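Local coordinates for protein D-threo-3-hydroxyaspartate dehydratase (Delftia, PDB 3WQC) that catalyses the pyridoxal 5'-phosphate-dependent, divalent-metal-aided removal of ammonia from D-threo-3-hydroxyaspartate to give oxaloacetate, and also dehydrates D-serine, at residues L16-P21 with S269-V274; F251-R256 with Q304-G309; R295-A300 with L358-C363; P320-T325 with L334-G339; P370-L375 with W384-G389. All coordinates share one frame; numbering follows the deposited sequence. Where two conformers were deposited one is given.

Contacts 1, 2 and 3 are buried, while contacts 4 and 5 are partly buried. Contacts 1, 4 and 5 reach the same mixed sheet. Contact 1 sets a loop against one of its strands, whereas contacts 4 and 5 lie in beta hairpins and are held by backbone bonds, their centres about 28 Å apart. Contacts 2 and 3 lie side by side, centres about 6 Å apart. Contact 2 pairs Leu253-Phe306 packing with an arginine-amide link; contact 3 is joined by polar side chains and carries the magnesium site, near the cofactor. Contacts 1, 3 and 5 touch the second subunit. Contact 4 lies farthest from the chain's centre, and its salt bridge sits where strand 332-336 ends.

Contact 1. Residues L16-P21 with S269-V274; sequences LTLDTP and SVLATV
Leu271 and Thr20 bury the most surface here, with Pro21 next. The methyl CG2 of Thr20 lies 3.7 Å from CG of Leu271, the two side chains crossing at about a right angle. Leu271 holds CG anti to its backbone N (chi1 -173°), and its CD2 reaches on to CB of Leu18 at 4.0 Å. The hydroxyl of Thr20 sits between its own backbone N and carbonyl carbon (chi1 52°). There it accepts a hydrogen bond from OG1 of Thr273, with 2.8 Å between the two OG1 atoms. The stronger polar partner of the Thr20 hydroxyl is the carboxylate of Asp287, which also takes the backbone N of Thr273. A valine at Thr20 would lose the hydroxyl and would probably leave Thr273 and Asp287 without their shared link to the loop.

The loop 16-21 leads into strand 22-26, which pairs antiparallel with strand 268-278 in the mixed sheet of the C-terminal domain. Pro21, after a cis peptide bond, stands at the entry to that pairing. Its CA makes a CA-H...O contact with O of Leu271 at 3.1 Å, and its CB packs on CG1 of Val270 at 3.9 Å. Next to Thr20, Asp19 turns to the second subunit, where its OD1 forms a salt bridge with Arg101 of that chain.

Contact 2. Residues F251-R256 with Q304-G309; sequences FDLVMR and QDFGYG
Gln304 opens the walk along 304-309. Its chain is extended, with CG anti to the backbone N, and its OE1 meets the guanidinium of Arg256. NH1 of Arg256 donates to OE1 of Gln304 at 3.0 Å, a bent bond (130° at the hydrogen) that arrives from above the amide plane. NH2 of Arg256 adds a weak bond to the same oxygen. Asp305 makes an Asx turn, its OD1 accepting from N of Gly307 at 2.9 Å; this carboxylate also has a salt bridge to Arg297.

Phe306 comes next and carries the apolar half. CD2 of Leu253 stands over the ring centre, 4.1 Å from the centroid and only 7° off the normal, a CH-pi contact. CD1 of Leu253 touches CB of Phe306 at 3.7 Å. CG of Gln304 lies over the rim of the opposite face. At the rim, CZ of Phe306 points at a face of the Arg256 guanidinium, 3.7 Å from NH1, with the two planes nearly perpendicular (83°). Phe306 to Gly309 forms a type II' turn, closed by N of Gly309 on O of Phe306, and CA of Gly309 passes near CD1 of Leu253.

Leu253 and Arg256 belong to the first turn of helix 253-258, which Asp252 N-caps through OD1 to N of Met255. A leucine at Arg256 would remove both donors to Gln304 and would probably loosen the grip on that amide. The chemistry is mixed: an apolar clamp on Phe306, and beside it a charge held by a neutral amide, which implies a polar link without charge neutralisation by Gln304.

Contact 3. Residues R295-A300 with L358-C363; sequences RDRGTA and LPNHAC. With MG (magnesium ion), chain K.
Hydrogen bonds to side-chain oxygens carry this contact. OD1 of Asn360 accepts two of them from Thr299. The backbone N of Thr299 comes in the amide plane at 3.0 Å and nearly straight (162°), while OG1 of Thr299 reaches the same oxygen at 2.8 Å from above that plane. The other end of the amide is used too, since ND2 of Asn360 donates to O of Gly307, so its flip is settled. OG1 of Thr299 in turn accepts from N of Phe306.

The second kind is a histidine-carboxylate bond. ND1 of His361 donates to OD2 of Asp296 at 2.7 Å. The oxygen lies in the ring plane, but the ring comes from above the carboxylate plane; the ring and carboxylate planes are 74° apart. OD1 of Asp296 accepts from N of Gly298 at 2.8 Å and closes an Asx turn. OD2 also forms a salt bridge with Arg295 of the second subunit.

Metal binding is the third kind. With CG anti to the backbone N (chi1 -176°), His361 sends NE2 to the magnesium at 2.1 Å, and four waters join it. Cys363, also of this site, places SG 2.6 Å from the ion. Asp296 is thus a second-shell residue that helps to fix the ring's rotation and would probably make NE2 a better donor to the metal. The His361 side chain is about 6 Å from the pyridoxal phosphate.

His361 is the N-cap of helix 362-366, with Pro359 and Asn360 between it and strand 354-358. The loop 295-300 follows helix 290-293, and Thr299 also packs on helix 253-258.

Contact 4. Residues P320-T325 with L334-G339; sequences PGFVLT and LARADG
Strands 322-327 and 332-336 form an antiparallel hairpin, and their side chains pack on its two faces. On the face of Leu324 and Leu334, CD2 of Leu324 settles against CB of Leu334 at 3.8 Å, the two side chains crossing obliquely. Leu334, extended with CG anti to its backbone N, sends CD2 the other way to CD1 of Phe322 at 4.0 Å. The Phe322 ring thus leans between Leu334 and CG of Arg336, which lies 3.8 Å from CE1 of Phe322. Phe349 meets that ring edge-to-face, and Val311 packs on it.

On the other face, the small CB of Ala335 leaves room for Thr325, whose OG1 and CG2 both lie against it. CG2 of Val323 meets CB of Ala337 at 4.0 Å. Gly321 has a positive phi (82°), where a CB would jam against the preceding carbonyl O. Its carbonyl receives N of Ala337 at 2.8 Å, and a water bridges that oxygen to N of Asp338.

Val323 and Ala335 form the hydrogen-bonded pair, N to O in both directions at 3.1 Å, each bond nearly along the C=O axis. At the strand's end, Arg336 holds Asp338 side-on, NE to OD1 at 3.1 Å and NH1 to OD2, while its NH2 has a salt bridge to Glu342. The chemistry is divided: apolar packing inside, and at the strand's end an arginine whose charge two acids probably balance.

Contact 5. Residues P370-L375 with W384-G389; sequences PAYQAL and WERLHG
The two strands run antiparallel, with Tyr372 and Trp384 as a hydrogen-bonded pair: N of Tyr372 to O of Trp384 and N of Trp384 to O of Tyr372, both at 2.8 Å. Beyond it comes the non-hydrogen-bonded pair of Ala371 and Glu385, and then N of Arg386 binds O of Pro370 at 3.0 Å.

Trp384 is covered on one face by the methyl of Ala374. That CB stands 3.6 Å from the centroid of the five-membered ring, 17° off its normal, a close CH-pi contact. NE1 of Trp384 is taken by the side chain of Gln382.

Arg386 is folded back to reach Tyr372. Its CG takes the crowded position between backbone N and carbonyl carbon (chi1 60°), and its chain bends at chi3. CD then lies against the Tyr372 ring, 3.6 Å from CE2. The tip returns to the phenol, NH2 of Arg386 donating to OH of Tyr372 at 3.0 Å with the oxygen in the guanidinium plane. The ring and guanidinium planes are 55° apart. NE and NH1 of Arg386 add weak bonds to O of Leu387. Tyr372 also stacks edge-to-face with Phe250.

Farther along, His388 stacks on His388 of the second subunit. Strands 371-375 and 381-385 are a beta hairpin; strand 371-375 pairs in parallel with strand 22-26 and so joins the hairpin to the mixed sheet of the C-terminal domain.

Contact 1. Residues L16-P21 with S269-V274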
# COMPACT_ATOMS: atom_id res chain seq x y z
N LEU B 16 5.91 13.36 -20.22
CA LEU B 16 4.78 14.17 -20.65
C LEU B 16 3.63 13.33 -21.15
O LEU B 16 2.47 13.85 -21.26
CB LEU B 16 5.23 15.11 -21.80
CG LEU B 16 6.15 16.23 -21.35
CD1 LEU B 16 6.51 17.04 -22.57
CD2 LEU B 16 5.42 17.11 -20.33
N THR B 17 3.91 12.09 -21.60
CA THR B 17 2.89 11.28 -22.27
C THR B 17 2.35 10.16 -21.37
O THR B 17 1.28 9.64 -21.62
CB THR B 17 3.37 10.63 -23.59
OG1 THR B 17 4.41 9.68 -23.30
CG2 THR B 17 3.86 11.73 -24.57
N LEU B 18 3.08 9.81 -20.30
CA LEU B 18 2.56 8.81 -19.35
C LEU B 18 1.23 9.23 -18.71
O LEU B 18 1.01 10.46 -18.45
CB LEU B 18 3.57 8.65 -18.19
CG LEU B 18 4.81 7.79 -18.53
CD1 LEU B 18 5.78 7.86 -17.38
CD2 LEU B 18 4.48 6.34 -18.95
N ASP B 19 0.36 8.29 -18.41
CA ASP B 19 -0.73 8.64 -17.48
C ASP B 19 -0.15 8.74 -16.07
O ASP B 19 0.99 8.24 -15.78
CB ASP B 19 -1.79 7.56 -17.53
CG ASP B 19 -3.15 7.98 -16.87
OD1 ASP B 19 -3.38 9.22 -16.65
OD2 ASP B 19 -4.01 7.07 -16.60
N THR B 20 -0.87 9.48 -15.21
CA THR B 20 -0.45 9.66 -13.82
C THR B 20 -1.55 9.08 -12.91
O THR B 20 -2.73 8.97 -13.28
CB THR B 20 -0.32 11.15 -13.50
OG1 THR B 20 -1.52 11.85 -13.87
CG2 THR B 20 0.89 11.72 -14.24
N PRO B 21 -1.19 8.58 -11.74
CA PRO B 21 0.20 8.58 -11.22
C PRO B 21 1.07 7.47 -11.82
O PRO B 21 0.53 6.45 -12.27
CB PRO B 21 0.01 8.30 -9.69
CG PRO B 21 -1.26 7.48 -9.65
CD PRO B 21 -2.16 7.99 -10.79
N SER B 269 10.39 8.56 -7.77
CA SER B 269 9.46 9.62 -7.50
C SER B 269 8.12 9.20 -8.13
O SER B 269 8.10 8.32 -9.04
CB SER B 269 9.91 11.01 -8.09
OG SER B 269 10.04 10.93 -9.50
N VAL B 270 7.03 9.82 -7.69
CA VAL B 270 5.71 9.48 -8.26
C VAL B 270 5.32 10.71 -9.10
O VAL B 270 5.14 11.83 -8.58
CB VAL B 270 4.67 9.21 -7.18
CG1 VAL B 270 3.26 9.09 -7.76
CG2 VAL B 270 5.09 7.94 -6.40
N LEU B 271 5.10 10.47 -10.36
CA LEU B 271 4.62 11.50 -11.32
C LEU B 271 3.14 11.71 -11.07
O LEU B 271 2.41 10.74 -10.98
CB LEU B 271 4.85 10.93 -12.74
CG LEU B 271 4.58 11.93 -13.91
CD1 LEU B 271 5.62 13.07 -13.91
CD2 LEU B 271 4.60 11.12 -15.21
N ALA B 272 2.68 12.99 -10.92
CA ALA B 272 1.32 13.28 -10.56
C ALA B 272 0.86 14.45 -11.38
O ALA B 272 1.70 15.26 -11.78
CB ALA B 272 1.23 13.63 -9.05
N THR B 273 -0.43 14.57 -11.57
CA THR B 273 -1.02 15.73 -12.22
C THR B 273 -1.85 16.55 -11.26
O THR B 273 -2.63 15.96 -10.43
CB THR B 273 -1.97 15.25 -13.39
OG1 THR B 273 -1.17 14.56 -14.35
CG2 THR B 273 -2.62 16.40 -14.13
N VAL B 274 -1.82 17.92 -11.41
CA VAL B 274 -2.72 18.74 -10.65
C VAL B 274 -4.15 18.67 -11.28
O VAL B 274 -4.31 18.91 -12.50
CB VAL B 274 -2.22 20.20 -10.70
CG1 VAL B 274 -3.28 21.09 -9.99
CG2 VAL B 274 -0.89 20.31 -9.92

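Contact 2. Residues F251-R256 with Q304-G309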
# COMPACT_ATOMS: atom_id res chain seq x y z
N PHE B 251 16.81 4.94 -2.35
CA PHE B 251 16.67 5.86 -1.26
C PHE B 251 15.26 6.47 -1.17
O PHE B 251 14.39 6.13 -2.00
CB PHE B 251 17.79 6.98 -1.22
CG PHE B 251 19.15 6.42 -0.90
CD1 PHE B 251 19.38 5.84 0.37
CD2 PHE B 251 20.21 6.54 -1.81
CE1 PHE B 251 20.68 5.42 0.74
CE2 PHE B 251 21.51 6.08 -1.45
CZ PHE B 251 21.72 5.55 -0.17
N ASP B 252 15.04 7.29 -0.15
CA ASP B 252 13.76 7.89 0.14
C ASP B 252 13.92 8.93 1.19
O ASP B 252 15.08 9.22 1.62
CB ASP B 252 12.69 6.81 0.47
CG ASP B 252 13.06 5.99 1.71
OD1 ASP B 252 13.77 6.56 2.59
OD2 ASP B 252 12.66 4.80 1.82
N LEU B 253 12.82 9.60 1.59
CA LEU B 253 12.97 10.70 2.53
C LEU B 253 13.24 10.25 3.97
O LEU B 253 13.91 10.96 4.74
CB LEU B 253 11.71 11.57 2.55
CG LEU B 253 11.49 12.27 1.15
CD1 LEU B 253 10.06 12.84 1.16
CD2 LEU B 253 12.54 13.37 0.98
N VAL B 254 12.78 9.05 4.33
CA VAL B 254 13.17 8.48 5.66
C VAL B 254 14.72 8.32 5.67
O VAL B 254 15.34 8.71 6.67
CB VAL B 254 12.46 7.13 5.89
CG1 VAL B 254 13.16 6.30 6.96
CG2 VAL B 254 11.03 7.46 6.30
N MET B 255 15.34 7.83 4.61
CA MET B 255 16.82 7.69 4.55
C MET B 255 17.49 9.05 4.57
O MET B 255 18.55 9.23 5.22
CB MET B 255 17.31 6.92 3.32
CG MET B 255 16.95 5.43 3.36
SD MET B 255 17.86 4.48 4.59
CE MET B 255 16.62 3.76 5.68
N ARG B 256 16.92 10.02 3.86
CA ARG B 256 17.45 11.41 3.87
C ARG B 256 17.45 11.92 5.32
O ARG B 256 18.48 12.50 5.80
CB ARG B 256 16.55 12.30 3.00
CG ARG B 256 17.07 13.74 2.94
CD ARG B 256 16.41 14.57 4.06
NE ARG B 256 16.63 16.00 3.87
CZ ARG B 256 16.20 16.94 4.73
NH1 ARG B 256 15.51 16.62 5.85
NH2 ARG B 256 16.45 18.23 4.45
N GLN B 304 12.34 16.15 10.10
CA GLN B 304 11.58 16.93 9.14
C GLN B 304 10.42 16.08 8.58
O GLN B 304 10.64 15.04 7.92
CB GLN B 304 12.49 17.41 8.01
CG GLN B 304 11.63 18.28 7.06
CD GLN B 304 12.51 19.12 6.13
OE1 GLN B 304 13.74 19.01 6.15
NE2 GLN B 304 11.90 19.93 5.34
N ASP B 305 9.21 16.52 8.85
CA ASP B 305 8.01 15.77 8.40
C ASP B 305 7.69 16.19 6.98
O ASP B 305 7.46 17.42 6.73
CB ASP B 305 6.87 16.12 9.37
CG ASP B 305 5.58 15.40 9.06
OD1 ASP B 305 5.51 14.63 8.10
OD2 ASP B 305 4.65 15.57 9.85
N PHE B 306 7.68 15.25 6.04
CA PHE B 306 7.39 15.56 4.63
C PHE B 306 5.92 15.19 4.25
O PHE B 306 5.65 15.10 3.05
CB PHE B 306 8.39 14.85 3.73
CG PHE B 306 9.77 15.45 3.81
CD1 PHE B 306 10.09 16.58 3.01
CD2 PHE B 306 10.76 14.87 4.59
CE1 PHE B 306 11.42 17.08 3.01
CE2 PHE B 306 12.06 15.38 4.62
CZ PHE B 306 12.39 16.49 3.84
N GLY B 307 5.04 14.94 5.21
CA GLY B 307 3.63 14.57 4.90
C GLY B 307 3.66 13.32 4.05
O GLY B 307 4.44 12.40 4.36
N TYR B 308 2.86 13.28 2.97
CA TYR B 308 2.85 12.17 2.06
C TYR B 308 3.84 12.32 0.91
O TYR B 308 3.83 11.52 -0.04
CB TYR B 308 1.42 11.92 1.53
CG TYR B 308 0.55 11.30 2.56
CD1 TYR B 308 -0.24 12.06 3.49
CD2 TYR B 308 0.46 9.88 2.63
CE1 TYR B 308 -1.01 11.42 4.48
CE2 TYR B 308 -0.30 9.28 3.63
CZ TYR B 308 -1.04 10.01 4.49
OH TYR B 308 -1.82 9.39 5.43
N GLY B 309 4.76 13.32 0.99
CA GLY B 309 5.87 13.34 0.05
C GLY B 309 6.32 14.76 -0.24
O GLY B 309 5.51 15.70 -0.13

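Contact 3. Residues R295-A300 with L358-C363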
# COMPACT_ATOMS: atom_id res chain seq x y z
N ARG B 295 0.28 4.53 2.41
CA ARG B 295 -0.00 5.23 3.67
C ARG B 295 1.28 5.46 4.53
O ARG B 295 1.13 5.96 5.67
CB ARG B 295 -1.05 4.45 4.54
CG ARG B 295 -2.47 4.75 4.07
CD ARG B 295 -2.89 6.16 4.46
NE ARG B 295 -4.31 6.17 4.72
CZ ARG B 295 -5.04 7.26 4.83
NH1 ARG B 295 -4.47 8.48 4.64
NH2 ARG B 295 -6.36 7.13 5.16
N ASP B 296 2.48 5.08 4.07
CA ASP B 296 3.66 5.22 4.91
C ASP B 296 3.89 6.70 5.30
O ASP B 296 3.94 7.59 4.44
CB ASP B 296 4.87 4.64 4.21
CG ASP B 296 6.02 4.36 5.18
OD1 ASP B 296 6.62 5.34 5.66
OD2 ASP B 296 6.25 3.14 5.42
N ARG B 297 4.05 6.95 6.61
CA ARG B 297 4.32 8.32 7.08
C ARG B 297 5.57 8.25 7.96
O ARG B 297 5.59 8.88 9.05
CB ARG B 297 3.09 8.89 7.81
CG ARG B 297 1.97 9.25 6.79
CD ARG B 297 2.33 10.52 6.05
NE ARG B 297 2.18 11.70 6.98
CZ ARG B 297 3.22 12.36 7.55
NH1 ARG B 297 2.89 13.26 8.50
NH2 ARG B 297 4.52 12.09 7.22
N GLY B 298 6.60 7.49 7.53
CA GLY B 298 7.79 7.36 8.38
C GLY B 298 8.48 8.65 8.72
O GLY B 298 9.15 8.72 9.77
N THR B 299 8.34 9.72 7.88
CA THR B 299 9.01 10.96 8.22
C THR B 299 8.30 11.72 9.33
O THR B 299 8.92 12.69 9.87
CB THR B 299 9.17 11.87 7.00
OG1 THR B 299 7.86 12.32 6.52
CG2 THR B 299 9.99 11.17 5.88
N ALA B 300 7.07 11.31 9.73
CA ALA B 300 6.27 12.07 10.72
C ALA B 300 7.00 12.23 12.06
O ALA B 300 6.90 13.29 12.68
CB ALA B 300 4.91 11.48 10.98
N LEU B 358 8.58 12.91 -4.07
CA LEU B 358 9.51 11.95 -3.46
C LEU B 358 8.80 11.25 -2.30
O LEU B 358 8.16 11.91 -1.47
CB LEU B 358 10.79 12.66 -2.88
CG LEU B 358 11.59 13.48 -3.93
CD1 LEU B 358 12.77 14.18 -3.20
CD2 LEU B 358 12.01 12.54 -5.07
N PRO B 359 9.00 9.92 -2.18
CA PRO B 359 8.25 9.14 -1.20
C PRO B 359 8.88 9.16 0.22
O PRO B 359 10.13 9.29 0.34
CB PRO B 359 8.40 7.71 -1.73
CG PRO B 359 9.74 7.72 -2.44
CD PRO B 359 9.81 9.10 -3.09
N ASN B 360 8.05 8.94 1.25
CA ASN B 360 8.58 8.64 2.59
C ASN B 360 9.41 7.33 2.53
O ASN B 360 10.56 7.36 3.06
CB ASN B 360 7.46 8.38 3.61
CG ASN B 360 6.79 9.70 4.09
OD1 ASN B 360 6.94 10.03 5.27
ND2 ASN B 360 6.10 10.46 3.24
N HIS B 361 8.91 6.26 1.93
CA HIS B 361 9.47 4.96 2.09
C HIS B 361 9.43 4.29 0.76
O HIS B 361 8.33 3.95 0.24
CB HIS B 361 8.66 4.20 3.14
CG HIS B 361 9.19 2.85 3.48
ND1 HIS B 361 8.53 2.04 4.40
CD2 HIS B 361 10.34 2.21 3.12
CE1 HIS B 361 9.25 0.87 4.60
NE2 HIS B 361 10.37 0.95 3.83
N ALA B 362 10.59 4.13 0.10
CA ALA B 362 10.59 3.62 -1.30
C ALA B 362 9.94 2.23 -1.39
O ALA B 362 9.17 1.95 -2.33
CB ALA B 362 12.02 3.57 -1.88
N CYS B 363 10.16 1.37 -0.39
CA CYS B 363 9.65 -0.03 -0.48
C CYS B 363 8.12 0.01 -0.47
O CYS B 363 7.47 -0.81 -1.08
CB CYS B 363 10.12 -0.80 0.80
SG CYS B 363 11.92 -0.52 1.13
MG MG K . 11.97 -0.48 3.73
O HOH W 1 13.56 -1.83 4.02
O HOH W 2 11.95 -0.37 5.95
O HOH W 3 10.61 -2.06 4.11
O HOH W 4 13.37 1.01 3.85

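Contact 4. Residues P320-T325 with L334-G339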
# COMPACT_ATOMS: atom_id res chain seq x y z
N PRO B 320 11.12 23.63 -2.56
CA PRO B 320 11.14 23.64 -1.09
C PRO B 320 9.88 24.23 -0.42
O PRO B 320 9.27 25.21 -0.94
CB PRO B 320 12.34 24.53 -0.74
CG PRO B 320 12.89 24.98 -2.04
CD PRO B 320 12.33 24.23 -3.17
N GLY B 321 9.48 23.63 0.69
CA GLY B 321 8.28 24.09 1.38
C GLY B 321 6.93 23.61 0.91
O GLY B 321 5.94 23.87 1.61
N PHE B 322 6.87 22.89 -0.24
CA PHE B 322 5.60 22.25 -0.66
C PHE B 322 5.68 20.77 -0.47
O PHE B 322 6.67 20.14 -0.92
CB PHE B 322 5.30 22.57 -2.12
CG PHE B 322 4.96 24.06 -2.34
CD1 PHE B 322 3.75 24.60 -1.88
CD2 PHE B 322 5.91 24.89 -2.85
CE1 PHE B 322 3.43 25.94 -2.09
CE2 PHE B 322 5.65 26.25 -3.06
CZ PHE B 322 4.42 26.78 -2.65
N VAL B 323 4.68 20.23 0.23
CA VAL B 323 4.63 18.77 0.39
C VAL B 323 3.19 18.32 0.20
O VAL B 323 2.30 19.17 0.11
CB VAL B 323 5.09 18.35 1.85
CG1 VAL B 323 6.55 18.77 2.12
CG2 VAL B 323 4.13 18.90 2.94
N LEU B 324 2.91 17.01 0.15
CA LEU B 324 1.52 16.57 0.19
C LEU B 324 1.16 16.55 1.69
O LEU B 324 1.61 15.68 2.48
CB LEU B 324 1.42 15.18 -0.41
CG LEU B 324 1.77 15.09 -1.90
CD1 LEU B 324 1.35 13.65 -2.44
CD2 LEU B 324 1.00 16.20 -2.68
N THR B 325 0.34 17.50 2.12
CA THR B 325 0.03 17.61 3.52
C THR B 325 -1.09 16.61 3.93
O THR B 325 -1.29 16.35 5.13
CB THR B 325 -0.39 19.05 3.90
OG1 THR B 325 -1.49 19.41 3.04
CG2 THR B 325 0.77 20.04 3.74
N LEU B 334 -1.76 19.02 -1.89
CA LEU B 334 -0.49 19.69 -1.99
C LEU B 334 -0.62 21.10 -1.34
O LEU B 334 -1.56 21.86 -1.62
CB LEU B 334 -0.07 19.79 -3.44
CG LEU B 334 1.28 20.43 -3.77
CD1 LEU B 334 1.75 20.04 -5.18
CD2 LEU B 334 1.31 21.97 -3.56
N ALA B 335 0.21 21.39 -0.34
CA ALA B 335 0.06 22.68 0.39
C ALA B 335 1.41 23.00 1.06
O ALA B 335 2.39 22.25 0.87
CB ALA B 335 -1.08 22.66 1.43
N ARG B 336 1.56 24.19 1.67
CA ARG B 336 2.84 24.52 2.30
C ARG B 336 3.05 23.65 3.55
O ARG B 336 2.13 23.52 4.40
CB ARG B 336 2.86 26.01 2.71
CG ARG B 336 2.85 26.93 1.53
CD ARG B 336 2.94 28.37 2.05
NE ARG B 336 4.28 28.57 2.61
CZ ARG B 336 5.34 28.82 1.85
NH1 ARG B 336 6.53 28.95 2.40
NH2 ARG B 336 5.25 28.88 0.51
N ALA B 337 4.26 23.09 3.69
CA ALA B 337 4.65 22.35 4.94
C ALA B 337 4.48 23.22 6.17
O ALA B 337 4.08 22.74 7.23
CB ALA B 337 6.09 21.86 4.84
N ASP B 338 4.76 24.50 6.04
CA ASP B 338 4.67 25.39 7.21
C ASP B 338 3.27 25.78 7.68
O ASP B 338 3.15 26.45 8.70
CB ASP B 338 5.57 26.64 7.04
CG ASP B 338 5.09 27.64 5.96
OD1 ASP B 338 3.94 27.61 5.49
OD2 ASP B 338 5.94 28.48 5.60
N GLY B 339 2.22 25.39 6.93
CA GLY B 339 0.88 25.61 7.37
C GLY B 339 0.31 26.97 7.00
O GLY B 339 -0.84 27.25 7.32
O HOH W 5 6.18 25.56 3.92

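Contact 5. Residues P370-L375 with W384-G389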
# COMPACT_ATOMS: atom_id res chain seq x y z
N PRO B 370 2.07 -1.72 -10.35
CA PRO B 370 2.38 -2.94 -11.09
C PRO B 370 3.77 -2.85 -11.74
O PRO B 370 4.35 -3.90 -12.02
CB PRO B 370 1.31 -3.00 -12.19
CG PRO B 370 0.13 -2.21 -11.61
CD PRO B 370 0.75 -1.11 -10.77
N ALA B 371 4.29 -1.66 -12.01
CA ALA B 371 5.52 -1.54 -12.78
C ALA B 371 6.07 -0.17 -12.49
O ALA B 371 5.32 0.79 -12.17
CB ALA B 371 5.32 -1.69 -14.32
N TYR B 372 7.37 -0.03 -12.73
CA TYR B 372 8.04 1.27 -12.71
C TYR B 372 8.18 1.76 -14.17
O TYR B 372 8.15 0.99 -15.11
CB TYR B 372 9.48 1.13 -12.18
CG TYR B 372 9.52 0.65 -10.76
CD1 TYR B 372 9.34 1.54 -9.69
CD2 TYR B 372 9.77 -0.69 -10.45
CE1 TYR B 372 9.40 1.14 -8.33
CE2 TYR B 372 9.85 -1.14 -9.12
CZ TYR B 372 9.65 -0.25 -8.10
OH TYR B 372 9.75 -0.62 -6.77
N GLN B 373 8.35 3.07 -14.28
CA GLN B 373 8.73 3.66 -15.59
C GLN B 373 10.21 4.07 -15.44
O GLN B 373 10.49 5.02 -14.64
CB GLN B 373 7.80 4.89 -15.84
CG GLN B 373 6.35 4.35 -16.09
CD GLN B 373 6.35 3.49 -17.38
OE1 GLN B 373 7.12 3.74 -18.31
NE2 GLN B 373 5.53 2.52 -17.42
N ALA B 374 11.12 3.32 -16.08
CA ALA B 374 12.58 3.55 -15.92
C ALA B 374 13.01 4.67 -16.89
O ALA B 374 12.84 4.51 -18.09
CB ALA B 374 13.33 2.29 -16.28
N LEU B 375 13.37 5.81 -16.33
CA LEU B 375 13.64 7.04 -17.08
C LEU B 375 15.10 7.12 -17.47
O LEU B 375 15.97 7.24 -16.57
CB LEU B 375 13.24 8.25 -16.24
CG LEU B 375 13.55 9.65 -16.81
CD1 LEU B 375 12.68 9.92 -18.05
CD2 LEU B 375 13.28 10.70 -15.72
N TRP B 384 9.11 -1.31 -16.40
CA TRP B 384 9.81 -2.37 -15.68
C TRP B 384 8.86 -2.97 -14.68
O TRP B 384 8.56 -2.35 -13.64
CB TRP B 384 11.02 -1.82 -14.95
CG TRP B 384 12.19 -1.52 -15.86
CD1 TRP B 384 12.24 -1.54 -17.27
CD2 TRP B 384 13.54 -1.20 -15.41
NE1 TRP B 384 13.51 -1.27 -17.73
CE2 TRP B 384 14.36 -1.04 -16.63
CE3 TRP B 384 14.15 -1.05 -14.12
CZ2 TRP B 384 15.73 -0.78 -16.57
CZ3 TRP B 384 15.54 -0.74 -14.07
CH2 TRP B 384 16.30 -0.60 -15.30
N GLU B 385 8.33 -4.16 -14.99
CA GLU B 385 7.33 -4.79 -14.11
C GLU B 385 7.94 -5.11 -12.74
O GLU B 385 9.17 -5.34 -12.62
CB GLU B 385 6.85 -6.08 -14.77
CG GLU B 385 5.95 -5.78 -16.00
CD GLU B 385 5.31 -7.04 -16.53
OE1 GLU B 385 5.46 -8.12 -15.90
OE2 GLU B 385 4.65 -6.94 -17.59
N ARG B 386 7.09 -5.17 -11.74
CA ARG B 386 7.54 -5.66 -10.43
C ARG B 386 6.46 -6.55 -9.87
O ARG B 386 5.30 -6.56 -10.34
CB ARG B 386 7.87 -4.50 -9.47
CG ARG B 386 6.69 -3.59 -9.20
CD ARG B 386 6.96 -2.82 -7.87
NE ARG B 386 6.72 -3.75 -6.76
CZ ARG B 386 7.24 -3.58 -5.53
NH1 ARG B 386 6.86 -4.37 -4.51
NH2 ARG B 386 8.21 -2.66 -5.29
N LEU B 387 6.80 -7.31 -8.82
CA LEU B 387 5.88 -8.34 -8.28
C LEU B 387 4.94 -7.73 -7.22
O LEU B 387 5.36 -6.88 -6.40
CB LEU B 387 6.78 -9.35 -7.57
CG LEU B 387 6.11 -10.63 -7.15
CD1 LEU B 387 5.64 -11.28 -8.46
CD2 LEU B 387 7.32 -11.46 -6.60
N HIS B 388 3.70 -8.21 -7.26
CA HIS B 388 2.68 -7.86 -6.25
C HIS B 388 2.15 -9.15 -5.64
O HIS B 388 1.86 -10.11 -6.33
CB HIS B 388 1.52 -7.13 -7.02
CG HIS B 388 0.46 -6.61 -6.13
ND1 HIS B 388 -0.87 -6.85 -6.38
CD2 HIS B 388 0.54 -5.78 -5.01
CE1 HIS B 388 -1.62 -6.12 -5.44
NE2 HIS B 388 -0.73 -5.47 -4.61
N GLY B 389 1.99 -9.13 -4.30
CA GLY B 389 1.35 -10.25 -3.62
C GLY B 389 2.30 -11.37 -3.21
O GLY B 389 3.50 -11.08 -2.99